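Local coordinates for protein argonaute (Marinitoga piezophila, PDB 5I4A) that uses short 5'-hydroxylated RNA guides to bind complementary DNA or RNA targets and cleave them, and may defend the cell against mobile genetic elements, at residues A[18-24]-A[70-76]; A[29-33]-A[45-51]; A[296-301]-A[371-377]; A[356-360]-A[388-394]. Residue numbers count along the deposited sequence, not the author numbering.

Interaction 1 (A[18-24]-A[70-76]); sequences KRLYFYN and YKVEKEE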
# COMPACT_ATOMS: atom_id res chain seq x y z
N LYS A 18 32.04 -14.72 2.91
CA LYS A 18 33.35 -14.96 2.32
C LYS A 18 33.42 -14.28 0.96
O LYS A 18 32.49 -14.39 0.16
CB LYS A 18 33.64 -16.46 2.19
CG LYS A 18 35.01 -16.76 1.60
CD LYS A 18 35.64 -18.00 2.23
CE LYS A 18 35.41 -19.25 1.38
NZ LYS A 18 36.11 -20.43 1.96
N ARG A 19 34.53 -13.58 0.70
CA ARG A 19 34.75 -12.92 -0.57
C ARG A 19 35.96 -13.54 -1.25
O ARG A 19 37.08 -13.47 -0.73
CB ARG A 19 34.95 -11.41 -0.39
CG ARG A 19 35.18 -10.66 -1.69
CD ARG A 19 34.80 -9.19 -1.61
NE ARG A 19 35.40 -8.51 -0.46
CZ ARG A 19 34.72 -7.80 0.43
NH1 ARG A 19 33.41 -7.66 0.31
NH2 ARG A 19 35.36 -7.22 1.43
N LEU A 20 35.73 -14.16 -2.40
CA LEU A 20 36.77 -14.82 -3.19
C LEU A 20 37.12 -13.96 -4.40
O LEU A 20 36.27 -13.23 -4.92
CB LEU A 20 36.31 -16.21 -3.65
CG LEU A 20 35.74 -17.13 -2.57
CD1 LEU A 20 35.29 -18.44 -3.19
CD2 LEU A 20 36.77 -17.38 -1.49
N TYR A 21 38.36 -14.07 -4.85
CA TYR A 21 38.87 -13.25 -5.94
C TYR A 21 39.37 -14.13 -7.08
O TYR A 21 39.86 -15.25 -6.87
CB TYR A 21 40.01 -12.34 -5.46
CG TYR A 21 39.55 -11.23 -4.54
CD1 TYR A 21 39.40 -11.44 -3.18
CD2 TYR A 21 39.27 -9.96 -5.05
CE1 TYR A 21 38.98 -10.43 -2.34
CE2 TYR A 21 38.85 -8.94 -4.21
CZ TYR A 21 38.71 -9.18 -2.86
OH TYR A 21 38.30 -8.17 -2.03
N PHE A 22 39.26 -13.60 -8.30
CA PHE A 22 39.70 -14.28 -9.50
C PHE A 22 40.33 -13.26 -10.44
O PHE A 22 39.96 -12.08 -10.43
CB PHE A 22 38.53 -14.98 -10.21
CG PHE A 22 37.79 -15.96 -9.34
CD1 PHE A 22 36.76 -15.53 -8.52
CD2 PHE A 22 38.13 -17.30 -9.34
CE1 PHE A 22 36.09 -16.43 -7.71
CE2 PHE A 22 37.46 -18.20 -8.53
CZ PHE A 22 36.43 -17.76 -7.72
N TYR A 23 41.29 -13.72 -11.23
CA TYR A 23 41.95 -12.85 -12.20
C TYR A 23 42.10 -13.57 -13.53
O TYR A 23 42.54 -14.72 -13.57
CB TYR A 23 43.32 -12.38 -11.71
CG TYR A 23 44.03 -11.53 -12.74
CD1 TYR A 23 43.66 -10.21 -12.94
CD2 TYR A 23 45.04 -12.06 -13.54
CE1 TYR A 23 44.28 -9.43 -13.89
CE2 TYR A 23 45.67 -11.29 -14.49
CZ TYR A 23 45.29 -9.97 -14.67
OH TYR A 23 45.91 -9.20 -15.61
N ASN A 24 41.74 -12.88 -14.62
CA ASN A 24 41.84 -13.43 -15.97
C ASN A 24 42.58 -12.42 -16.84
O ASN A 24 42.07 -11.30 -17.06
CB ASN A 24 40.44 -13.72 -16.53
CG ASN A 24 40.48 -14.49 -17.84
OD1 ASN A 24 41.44 -14.39 -18.61
ND2 ASN A 24 39.43 -15.26 -18.10
N TYR A 70 41.84 -19.41 -12.45
CA TYR A 70 41.89 -17.96 -12.29
C TYR A 70 41.81 -17.54 -10.83
O TYR A 70 41.88 -16.34 -10.55
CB TYR A 70 40.75 -17.31 -13.07
CG TYR A 70 40.75 -17.63 -14.55
CD1 TYR A 70 41.82 -17.26 -15.35
CD2 TYR A 70 39.69 -18.29 -15.14
CE1 TYR A 70 41.83 -17.55 -16.70
CE2 TYR A 70 39.68 -18.59 -16.49
CZ TYR A 70 40.76 -18.21 -17.26
OH TYR A 70 40.76 -18.51 -18.61
N LYS A 71 41.69 -18.48 -9.90
CA LYS A 71 41.52 -18.13 -8.50
C LYS A 71 42.76 -17.43 -7.96
O LYS A 71 43.89 -17.82 -8.24
CB LYS A 71 41.23 -19.37 -7.65
CG LYS A 71 41.03 -19.04 -6.18
CD LYS A 71 40.44 -20.20 -5.40
CE LYS A 71 39.72 -19.68 -4.16
NZ LYS A 71 40.59 -18.82 -3.30
N VAL A 72 42.53 -16.38 -7.18
CA VAL A 72 43.58 -15.55 -6.60
C VAL A 72 43.69 -15.87 -5.11
O VAL A 72 42.71 -16.24 -4.46
CB VAL A 72 43.28 -14.06 -6.86
CG1 VAL A 72 43.95 -13.15 -5.84
CG2 VAL A 72 43.73 -13.68 -8.27
N GLU A 73 44.92 -15.76 -4.58
CA GLU A 73 45.18 -16.04 -3.17
C GLU A 73 44.26 -15.26 -2.24
O GLU A 73 43.87 -15.77 -1.18
CB GLU A 73 46.64 -15.72 -2.86
CG GLU A 73 46.98 -15.63 -1.38
CD GLU A 73 47.76 -14.37 -1.03
OE1 GLU A 73 47.18 -13.48 -0.37
OE2 GLU A 73 48.93 -14.26 -1.43
N LYS A 74 43.89 -14.04 -2.61
CA LYS A 74 43.19 -13.14 -1.70
C LYS A 74 41.82 -13.71 -1.31
O LYS A 74 41.04 -14.13 -2.16
CB LYS A 74 43.02 -11.77 -2.36
CG LYS A 74 42.57 -10.67 -1.41
CD LYS A 74 42.33 -9.37 -2.18
CE LYS A 74 42.31 -8.17 -1.26
NZ LYS A 74 42.13 -6.90 -2.02
N GLU A 75 41.55 -13.71 -0.00
CA GLU A 75 40.26 -14.09 0.54
C GLU A 75 39.94 -13.21 1.73
O GLU A 75 40.84 -12.79 2.46
CB GLU A 75 40.22 -15.56 0.96
CG GLU A 75 40.03 -16.54 -0.19
CD GLU A 75 39.78 -17.95 0.30
OE1 GLU A 75 39.58 -18.13 1.52
OE2 GLU A 75 39.78 -18.88 -0.54
N GLU A 76 38.66 -12.94 1.93
CA GLU A 76 38.21 -12.08 3.01
C GLU A 76 36.97 -12.68 3.66
O GLU A 76 36.13 -13.28 2.99
CB GLU A 76 37.93 -10.66 2.50
CG GLU A 76 39.17 -9.94 2.00
CD GLU A 76 38.85 -8.81 1.05
OE1 GLU A 76 37.86 -8.93 0.30
OE2 GLU A 76 39.59 -7.81 1.04
O HOH W 1 40.24 -16.07 -3.95
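Tyr21, on an inner strand of the antiparallel N-terminal sheet, has the most surface buried where edge strand 74-79 pairs with it. With chi1 near -70° (m) its ring lies along strand 74-76, so Lys74 CD, on a fully extended side chain (all t), sits 3.6 Å from the ring centroid in a CH-pi contact. Tyr21 OH donates a very short 2.5 Å hydrogen bond to Glu76 OE1. Arg19 (t, t, p) curls back to the same oxygen, its NE 2.6 Å from Glu76 OE1 in a salt bridge, while its NH1 pairs with Glu54 on the next strand. The main chain pairs two-way, Arg19 N to Glu76 O (2.8 Å) and Glu76 N to Arg19 O (3.1 Å).

Where the chain turns at residue 73, a water takes protons from Tyr21 N (2.9 Å) and Lys71 NZ (2.8 Å); Lys71 NZ also bridges to Glu75 OE2 at 2.9 Å. Pairing resumes with Val72 N to Tyr21 O (2.9 Å) and Tyr23 N to Tyr70 O (2.8 Å), and Tyr70 (m) lays its ring face over Asn24 CB, 4.3 Å from the centroid. Tyr21 and Arg19 converging on Glu76 OE1 imply a charged carboxylate tying both strands together.

Interaction 2 (A[29-33]-A[45-51]); sequences PKLFA and QDSNDLV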
# COMPACT_ATOMS: atom_id res chain seq x y z
N PRO A 29 37.85 -7.35 -17.14
CA PRO A 29 37.22 -7.78 -15.87
C PRO A 29 35.70 -7.71 -15.89
O PRO A 29 35.05 -8.60 -15.33
CB PRO A 29 37.82 -6.81 -14.85
CG PRO A 29 39.14 -6.41 -15.44
CD PRO A 29 38.92 -6.36 -16.92
N LYS A 30 35.12 -6.69 -16.53
CA LYS A 30 33.67 -6.59 -16.57
C LYS A 30 33.06 -7.76 -17.35
O LYS A 30 32.03 -8.32 -16.94
CB LYS A 30 33.25 -5.26 -17.19
CG LYS A 30 31.75 -5.02 -17.17
CD LYS A 30 31.42 -3.56 -17.47
CE LYS A 30 32.03 -2.63 -16.43
NZ LYS A 30 31.56 -2.95 -15.04
N LEU A 31 33.68 -8.14 -18.47
CA LEU A 31 33.18 -9.26 -19.25
C LEU A 31 33.39 -10.59 -18.52
O LEU A 31 32.51 -11.45 -18.54
CB LEU A 31 33.85 -9.29 -20.62
CG LEU A 31 33.53 -10.47 -21.54
CD1 LEU A 31 32.03 -10.60 -21.75
CD2 LEU A 31 34.25 -10.32 -22.87
N PHE A 32 34.55 -10.76 -17.89
CA PHE A 32 34.80 -11.96 -17.10
C PHE A 32 33.76 -12.10 -15.99
O PHE A 32 33.19 -13.18 -15.79
CB PHE A 32 36.22 -11.90 -16.52
CG PHE A 32 36.66 -13.17 -15.84
CD1 PHE A 32 36.42 -14.41 -16.41
CD2 PHE A 32 37.36 -13.12 -14.64
CE1 PHE A 32 36.84 -15.58 -15.78
CE2 PHE A 32 37.78 -14.28 -14.01
CZ PHE A 32 37.52 -15.51 -14.58
N ALA A 33 33.47 -11.00 -15.29
CA ALA A 33 32.47 -11.04 -14.23
C ALA A 33 31.08 -11.35 -14.78
O ALA A 33 30.30 -12.07 -14.15
CB ALA A 33 32.47 -9.72 -13.47
N GLN A 45 31.16 -9.22 -9.09
CA GLN A 45 31.58 -7.84 -9.26
C GLN A 45 33.00 -7.80 -9.81
O GLN A 45 33.75 -8.77 -9.72
CB GLN A 45 31.49 -7.07 -7.93
CG GLN A 45 31.60 -5.55 -8.07
CD GLN A 45 30.64 -4.97 -9.09
OE1 GLN A 45 29.45 -5.29 -9.09
NE2 GLN A 45 31.15 -4.11 -9.96
N ASP A 46 33.35 -6.66 -10.40
CA ASP A 46 34.64 -6.48 -11.05
C ASP A 46 35.32 -5.21 -10.55
O ASP A 46 34.67 -4.27 -10.08
CB ASP A 46 34.50 -6.42 -12.57
CG ASP A 46 33.71 -5.20 -13.03
OD1 ASP A 46 34.34 -4.15 -13.27
OD2 ASP A 46 32.47 -5.30 -13.16
N SER A 47 36.64 -5.20 -10.65
CA SER A 47 37.45 -4.01 -10.40
C SER A 47 38.15 -3.61 -11.69
O SER A 47 37.74 -4.00 -12.79
CB SER A 47 38.47 -4.26 -9.29
OG SER A 47 39.43 -3.21 -9.24
N ASN A 48 39.22 -2.81 -11.56
CA ASN A 48 40.04 -2.50 -12.72
C ASN A 48 40.85 -3.70 -13.20
O ASN A 48 41.26 -3.73 -14.36
CB ASN A 48 40.97 -1.33 -12.39
CG ASN A 48 40.25 0.00 -12.38
OD1 ASN A 48 39.45 0.29 -13.27
ND2 ASN A 48 40.52 0.82 -11.37
N ASP A 49 41.07 -4.69 -12.33
CA ASP A 49 41.77 -5.91 -12.73
C ASP A 49 41.23 -7.18 -12.10
O ASP A 49 41.36 -8.24 -12.71
CB ASP A 49 43.27 -5.80 -12.42
CG ASP A 49 43.99 -4.79 -13.31
OD1 ASP A 49 43.86 -3.58 -13.06
OD2 ASP A 49 44.68 -5.22 -14.26
N LEU A 50 40.62 -7.13 -10.92
CA LEU A 50 40.17 -8.32 -10.21
C LEU A 50 38.65 -8.45 -10.27
O LEU A 50 37.91 -7.46 -10.23
CB LEU A 50 40.62 -8.29 -8.75
CG LEU A 50 42.12 -8.48 -8.49
CD1 LEU A 50 42.43 -8.27 -7.02
CD2 LEU A 50 42.57 -9.85 -8.96
N VAL A 51 38.19 -9.70 -10.35
CA VAL A 51 36.78 -10.05 -10.28
C VAL A 51 36.56 -10.84 -9.00
O VAL A 51 37.35 -11.74 -8.68
CB VAL A 51 36.34 -10.87 -11.51
CG1 VAL A 51 35.00 -11.53 -11.27
CG2 VAL A 51 36.29 -9.98 -12.74
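Here the first turn of helix 29-40 packs against a beta hairpin, whose strands 45-46 and 51-56 form one side of the four-stranded antiparallel sheet of the N-terminal domain. Pro29 gives up the most surface. As the helix's first residue it points toward the hairpin and packs against the loop joining its strands: its CB lies 3.5 Å from Ser47 O, its CG 3.6 Å from Asn48 O and 3.8 Å from Asp49 CA. The ring thus lies against one side of the turn, which Ser47 N closes through a 2.6 Å hydrogen bond to Leu50 O.

Val51, at the start of the second strand, supplies the apolar floor. Its CG2 lies 4.1 Å from Pro29 CB and 3.8 Å from Phe32 CD2, while its CG1 reaches Ala33 CB, also at 3.8 Å. Val51 CG2 also approaches Pro29 O to 3.2 Å, a close packing contact. Small Ala33 lets the helix come close, with 5.9 Å between Ala33 CA and Val51 CA. Phe32 continues the apolar layer beyond the hairpin, onto Phe22 and edge-to-face with Tyr70.

Asp46 CB packs 4.0 Å from both Pro29 CB and Ala33 CB, so its aliphatic part belongs to the packed side, whereas the carboxylate turns outward, toward Lys30. Lys30 folds its chain, chi3 and chi4 both near -60°, and NZ makes a salt bridge to Asp46 OD2 at 3.1 Å.

Interaction 3 (A[296-301]-A[371-377]); sequences LKAIFF and DNVMAIV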
# COMPACT_ATOMS: atom_id res chain seq x y z
N LEU A 296 -26.92 20.20 7.29
CA LEU A 296 -26.42 19.62 6.05
C LEU A 296 -26.98 20.44 4.89
O LEU A 296 -28.18 20.38 4.61
CB LEU A 296 -26.81 18.15 5.93
CG LEU A 296 -26.35 17.43 4.66
CD1 LEU A 296 -24.84 17.48 4.52
CD2 LEU A 296 -26.85 15.99 4.65
N LYS A 297 -26.11 21.21 4.25
CA LYS A 297 -26.49 22.09 3.14
C LYS A 297 -25.86 21.57 1.85
O LYS A 297 -24.73 21.09 1.85
CB LYS A 297 -26.05 23.53 3.42
CG LYS A 297 -26.72 24.14 4.64
CD LYS A 297 -26.21 25.55 4.93
CE LYS A 297 -24.75 25.54 5.32
NZ LYS A 297 -24.28 26.89 5.75
N ALA A 298 -26.60 21.68 0.75
CA ALA A 298 -26.14 21.08 -0.49
C ALA A 298 -26.77 21.76 -1.70
O ALA A 298 -27.86 22.34 -1.60
CB ALA A 298 -26.44 19.58 -0.52
N ILE A 299 -26.07 21.68 -2.83
CA ILE A 299 -26.60 22.04 -4.14
C ILE A 299 -26.19 20.95 -5.12
O ILE A 299 -25.33 20.11 -4.83
CB ILE A 299 -26.11 23.42 -4.63
CG1 ILE A 299 -24.58 23.48 -4.64
CG2 ILE A 299 -26.70 24.54 -3.77
CD1 ILE A 299 -24.03 24.78 -5.19
N PHE A 300 -26.81 20.97 -6.30
CA PHE A 300 -26.66 19.91 -7.29
C PHE A 300 -25.99 20.44 -8.55
O PHE A 300 -26.28 21.55 -9.01
CB PHE A 300 -28.02 19.30 -7.66
CG PHE A 300 -28.75 18.66 -6.51
CD1 PHE A 300 -29.60 19.40 -5.71
CD2 PHE A 300 -28.59 17.31 -6.24
CE1 PHE A 300 -30.27 18.81 -4.66
CE2 PHE A 300 -29.26 16.71 -5.19
CZ PHE A 300 -30.10 17.47 -4.40
N PHE A 301 -25.11 19.62 -9.13
CA PHE A 301 -24.48 19.92 -10.42
C PHE A 301 -24.72 18.74 -11.36
O PHE A 301 -24.37 17.60 -11.04
CB PHE A 301 -22.98 20.18 -10.26
CG PHE A 301 -22.66 21.50 -9.63
CD1 PHE A 301 -22.56 21.62 -8.25
CD2 PHE A 301 -22.45 22.63 -10.41
CE1 PHE A 301 -22.26 22.84 -7.67
CE2 PHE A 301 -22.16 23.85 -9.83
CZ PHE A 301 -22.06 23.96 -8.46
N ASP A 371 -19.67 28.93 4.37
CA ASP A 371 -19.83 27.78 5.25
C ASP A 371 -19.67 26.46 4.50
O ASP A 371 -19.14 26.43 3.39
CB ASP A 371 -21.19 27.81 5.95
CG ASP A 371 -21.56 29.20 6.42
OD1 ASP A 371 -20.68 30.09 6.41
OD2 ASP A 371 -22.74 29.42 6.79
N ASN A 372 -20.12 25.36 5.12
CA ASN A 372 -19.98 24.03 4.55
C ASN A 372 -21.19 23.74 3.67
O ASN A 372 -22.31 23.61 4.17
CB ASN A 372 -19.85 22.98 5.65
CG ASN A 372 -18.82 23.36 6.70
OD1 ASN A 372 -17.68 23.67 6.37
ND2 ASN A 372 -19.23 23.34 7.96
N VAL A 373 -20.97 23.64 2.36
CA VAL A 373 -22.03 23.32 1.41
C VAL A 373 -21.51 22.23 0.49
O VAL A 373 -20.47 22.39 -0.15
CB VAL A 373 -22.48 24.55 0.60
CG1 VAL A 373 -23.48 24.13 -0.48
CG2 VAL A 373 -23.11 25.58 1.52
N MET A 374 -22.24 21.12 0.44
CA MET A 374 -21.86 20.00 -0.41
C MET A 374 -22.28 20.26 -1.85
O MET A 374 -23.39 20.72 -2.11
CB MET A 374 -22.52 18.71 0.09
CG MET A 374 -22.26 18.42 1.56
SD MET A 374 -20.52 18.08 1.84
CE MET A 374 -20.45 18.23 3.62
N ALA A 375 -21.39 19.94 -2.78
CA ALA A 375 -21.71 19.98 -4.20
C ALA A 375 -21.95 18.55 -4.65
O ALA A 375 -21.00 17.78 -4.87
CB ALA A 375 -20.59 20.65 -4.99
N ILE A 376 -23.22 18.18 -4.77
CA ILE A 376 -23.61 16.86 -5.28
C ILE A 376 -23.45 16.92 -6.80
O ILE A 376 -24.30 17.47 -7.51
CB ILE A 376 -25.03 16.49 -4.87
CG1 ILE A 376 -25.11 16.36 -3.34
CG2 ILE A 376 -25.46 15.19 -5.54
CD1 ILE A 376 -26.52 16.36 -2.79
N VAL A 377 -22.36 16.35 -7.30
CA VAL A 377 -21.99 16.43 -8.70
C VAL A 377 -22.22 15.07 -9.32
O VAL A 377 -21.57 14.08 -8.95
CB VAL A 377 -20.52 16.87 -8.87
CG1 VAL A 377 -20.16 16.97 -10.34
CG2 VAL A 377 -20.30 18.19 -8.15
O HOH W 2 -23.36 21.12 5.10
O HOH W 3 -22.29 25.08 7.24
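Main-chain hydrogen bonds run in the zigzag of parallel strands: Met374 N to Lys297 O (2.9 Å), Ile299 N to Met374 O (2.9 Å), Ile376 N to Ile299 O (2.9 Å) and Phe301 N to Ile376 O (2.8 Å). Ile299, Met374 and Ile376 each use both N and O. CA-H...O contacts fill in between, the shortest from Ala298 CA to Met374 O at 3.2 Å, and the short strand axes cross at -27°.

Apolar packing differs on the two faces. On one, Ile376 CD1 lies 3.9 Å from Ala298 CB and 3.7 Å from Phe300 CE2, with Met374 CG 4.0 Å from Leu296 CD1. Helix 412-424 covers this side, its Met422 touching Leu296, Met374 and Ile376. On the other, Phe301 reaches Ala375 CB through CE1 (3.8 Å) and Val377 CG2 through CB (3.9 Å). These are central strands of the Mid domain's parallel sheet, which carries helices on both faces as in a Rossmann-like fold; 374-379 continues to 398-403, while 295-302 pairs further with 337-340 and 350-352.

Charge and water gather at the N-terminal end of the pair, where Asp371 and Asn372 are still loop. Lys297 NZ forms a salt bridge with Asp371 OD2 at 3.1 Å. One water joins Lys297 N to Asn372 O, 2.9 Å from each; another accepts from Asn372 N at 3.0 Å and, weakly, from Lys297 NZ at 3.1 Å.

Interaction 4 (A[356-360]-A[388-394]); sequences EEFTV and PLVRNFP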
# COMPACT_ATOMS: atom_id res chain seq x y z
N GLU A 356 -17.12 18.17 -20.45
CA GLU A 356 -15.97 18.09 -21.34
C GLU A 356 -14.74 18.73 -20.69
O GLU A 356 -13.65 18.14 -20.69
CB GLU A 356 -16.31 18.78 -22.66
CG GLU A 356 -15.55 18.30 -23.87
CD GLU A 356 -15.95 19.06 -25.12
OE1 GLU A 356 -17.09 19.58 -25.16
OE2 GLU A 356 -15.14 19.15 -26.06
N GLU A 357 -14.90 19.93 -20.13
CA GLU A 357 -13.82 20.66 -19.50
C GLU A 357 -13.78 20.49 -17.99
O GLU A 357 -12.77 20.85 -17.37
CB GLU A 357 -13.93 22.15 -19.83
CG GLU A 357 -13.96 22.45 -21.31
CD GLU A 357 -12.68 22.04 -22.01
OE1 GLU A 357 -11.61 22.56 -21.64
OE2 GLU A 357 -12.75 21.18 -22.92
N PHE A 358 -14.85 19.96 -17.39
CA PHE A 358 -14.97 19.86 -15.93
C PHE A 358 -14.86 21.24 -15.28
O PHE A 358 -14.09 21.46 -14.35
CB PHE A 358 -13.95 18.87 -15.35
CG PHE A 358 -14.09 17.48 -15.90
CD1 PHE A 358 -15.10 16.65 -15.45
CD2 PHE A 358 -13.23 17.01 -16.87
CE1 PHE A 358 -15.25 15.37 -15.95
CE2 PHE A 358 -13.37 15.74 -17.38
CZ PHE A 358 -14.38 14.91 -16.92
N THR A 359 -15.66 22.17 -15.80
CA THR A 359 -15.67 23.55 -15.36
C THR A 359 -17.07 23.96 -14.94
O THR A 359 -18.07 23.36 -15.35
CB THR A 359 -15.18 24.49 -16.47
OG1 THR A 359 -15.97 24.29 -17.65
CG2 THR A 359 -13.71 24.23 -16.79
N VAL A 360 -17.14 24.99 -14.10
CA VAL A 360 -18.39 25.55 -13.62
C VAL A 360 -18.36 27.05 -13.85
O VAL A 360 -17.33 27.70 -13.62
CB VAL A 360 -18.62 25.24 -12.12
CG1 VAL A 360 -19.88 25.91 -11.61
CG2 VAL A 360 -18.68 23.73 -11.90
N PRO A 388 -8.95 17.34 -13.15
CA PRO A 388 -9.52 18.63 -13.58
C PRO A 388 -10.77 19.03 -12.82
O PRO A 388 -10.92 20.21 -12.46
CB PRO A 388 -9.81 18.40 -15.07
CG PRO A 388 -8.86 17.35 -15.48
CD PRO A 388 -8.73 16.44 -14.30
N LEU A 389 -11.67 18.08 -12.55
CA LEU A 389 -12.89 18.40 -11.82
C LEU A 389 -12.57 19.00 -10.46
O LEU A 389 -13.13 20.04 -10.08
CB LEU A 389 -13.75 17.14 -11.67
CG LEU A 389 -15.02 17.26 -10.84
CD1 LEU A 389 -15.95 18.32 -11.43
CD2 LEU A 389 -15.73 15.92 -10.75
N VAL A 390 -11.67 18.37 -9.71
CA VAL A 390 -11.25 18.91 -8.42
C VAL A 390 -10.52 20.23 -8.61
O VAL A 390 -10.73 21.20 -7.87
CB VAL A 390 -10.38 17.89 -7.67
CG1 VAL A 390 -10.02 18.39 -6.28
CG2 VAL A 390 -11.07 16.54 -7.61
N ARG A 391 -9.64 20.29 -9.62
CA ARG A 391 -8.78 21.45 -9.81
C ARG A 391 -9.57 22.70 -10.18
O ARG A 391 -9.26 23.80 -9.72
CB ARG A 391 -7.75 21.11 -10.89
CG ARG A 391 -6.80 22.21 -11.33
CD ARG A 391 -5.66 21.56 -12.11
NE ARG A 391 -4.98 22.46 -13.03
CZ ARG A 391 -3.90 22.12 -13.72
NH1 ARG A 391 -3.37 20.91 -13.58
NH2 ARG A 391 -3.33 22.99 -14.55
N ASN A 392 -10.61 22.54 -11.00
CA ASN A 392 -11.36 23.68 -11.52
C ASN A 392 -12.61 24.01 -10.71
O ASN A 392 -13.22 25.05 -10.94
CB ASN A 392 -11.77 23.41 -12.97
CG ASN A 392 -10.58 23.06 -13.84
OD1 ASN A 392 -9.48 23.59 -13.65
ND2 ASN A 392 -10.79 22.15 -14.79
N PHE A 393 -12.99 23.15 -9.77
CA PHE A 393 -14.21 23.36 -9.02
C PHE A 393 -14.06 24.55 -8.07
O PHE A 393 -12.96 24.81 -7.57
CB PHE A 393 -14.58 22.11 -8.24
CG PHE A 393 -16.05 21.85 -8.20
CD1 PHE A 393 -16.73 21.43 -9.34
CD2 PHE A 393 -16.77 22.03 -7.03
CE1 PHE A 393 -18.08 21.20 -9.30
CE2 PHE A 393 -18.12 21.81 -7.00
CZ PHE A 393 -18.78 21.38 -8.13
N PRO A 394 -15.14 25.29 -7.82
CA PRO A 394 -15.06 26.40 -6.86
C PRO A 394 -14.60 25.91 -5.50
O PRO A 394 -15.09 24.90 -4.98
CB PRO A 394 -16.50 26.94 -6.82
CG PRO A 394 -17.10 26.51 -8.12
CD PRO A 394 -16.46 25.20 -8.46
O HOH W 4 -10.19 21.82 -17.76
O HOH W 5 -15.00 25.82 -12.90
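Two small apolar patches form the heart of this contact. In the first, Phe358 points toward helix 387-392 and its ring packs against the helix's first turn, CD1 4.0 Å from Leu389 CB and CD2 4.1 Å from Pro388 CB. In the second, Val360 CG2 meets Phe393 CE1 at 3.7 Å and Val360 CB lies 4.3 Å from Pro394 CD, where the chain leaves the helix. Phe393 extends this patch into the Mid domain's sheet by packing on Ala375 and Val377 and edge-to-face on Phe301.

Phe358, left-handed at phi 58° and psi 51°, makes a G1 beta bulge with Thr359 opposite Asn354. Its carbonyl faces the helix end: Phe358 O is 3.3 Å from Asn392 CB and takes a weak hydrogen bond from Asn392 ND2 at 3.4 Å. Further out, one water donates to Glu357 O (2.8 Å) and accepts weakly from Asn392 ND2 (3.0 Å); another accepts from Val360 N (2.6 Å) and donates to Asn392 O (2.8 Å). With one weak direct hydrogen bond and no salt bridge between the segments, the loop is probably held to the helix and the residues after it mainly by apolar packing, supplemented by water bridges.

Overall arrangement
The contacts form two pairs, one in each lobe. Interactions 1 and 2 lie 11 Å apart, centre to centre, in the N-terminal domain and share its four-stranded sheet; interaction 2 is nested in the loop that interaction 1 closes, and Phe22 and Val51 join them through a probable backbone hydrogen bond. Interactions 3 and 4 follow later in the sequence, 15 Å apart between centres in the Mid domain, with alternating segments; Phe393 packs on Phe301, Ala375 and Val377, so helix end and parallel sheet share one core. Between interactions 1 and 3 the centres are 73 Å apart, on opposite sides of the chain's centre. Each pair therefore knits its own domain of the two-lobed Argonaute.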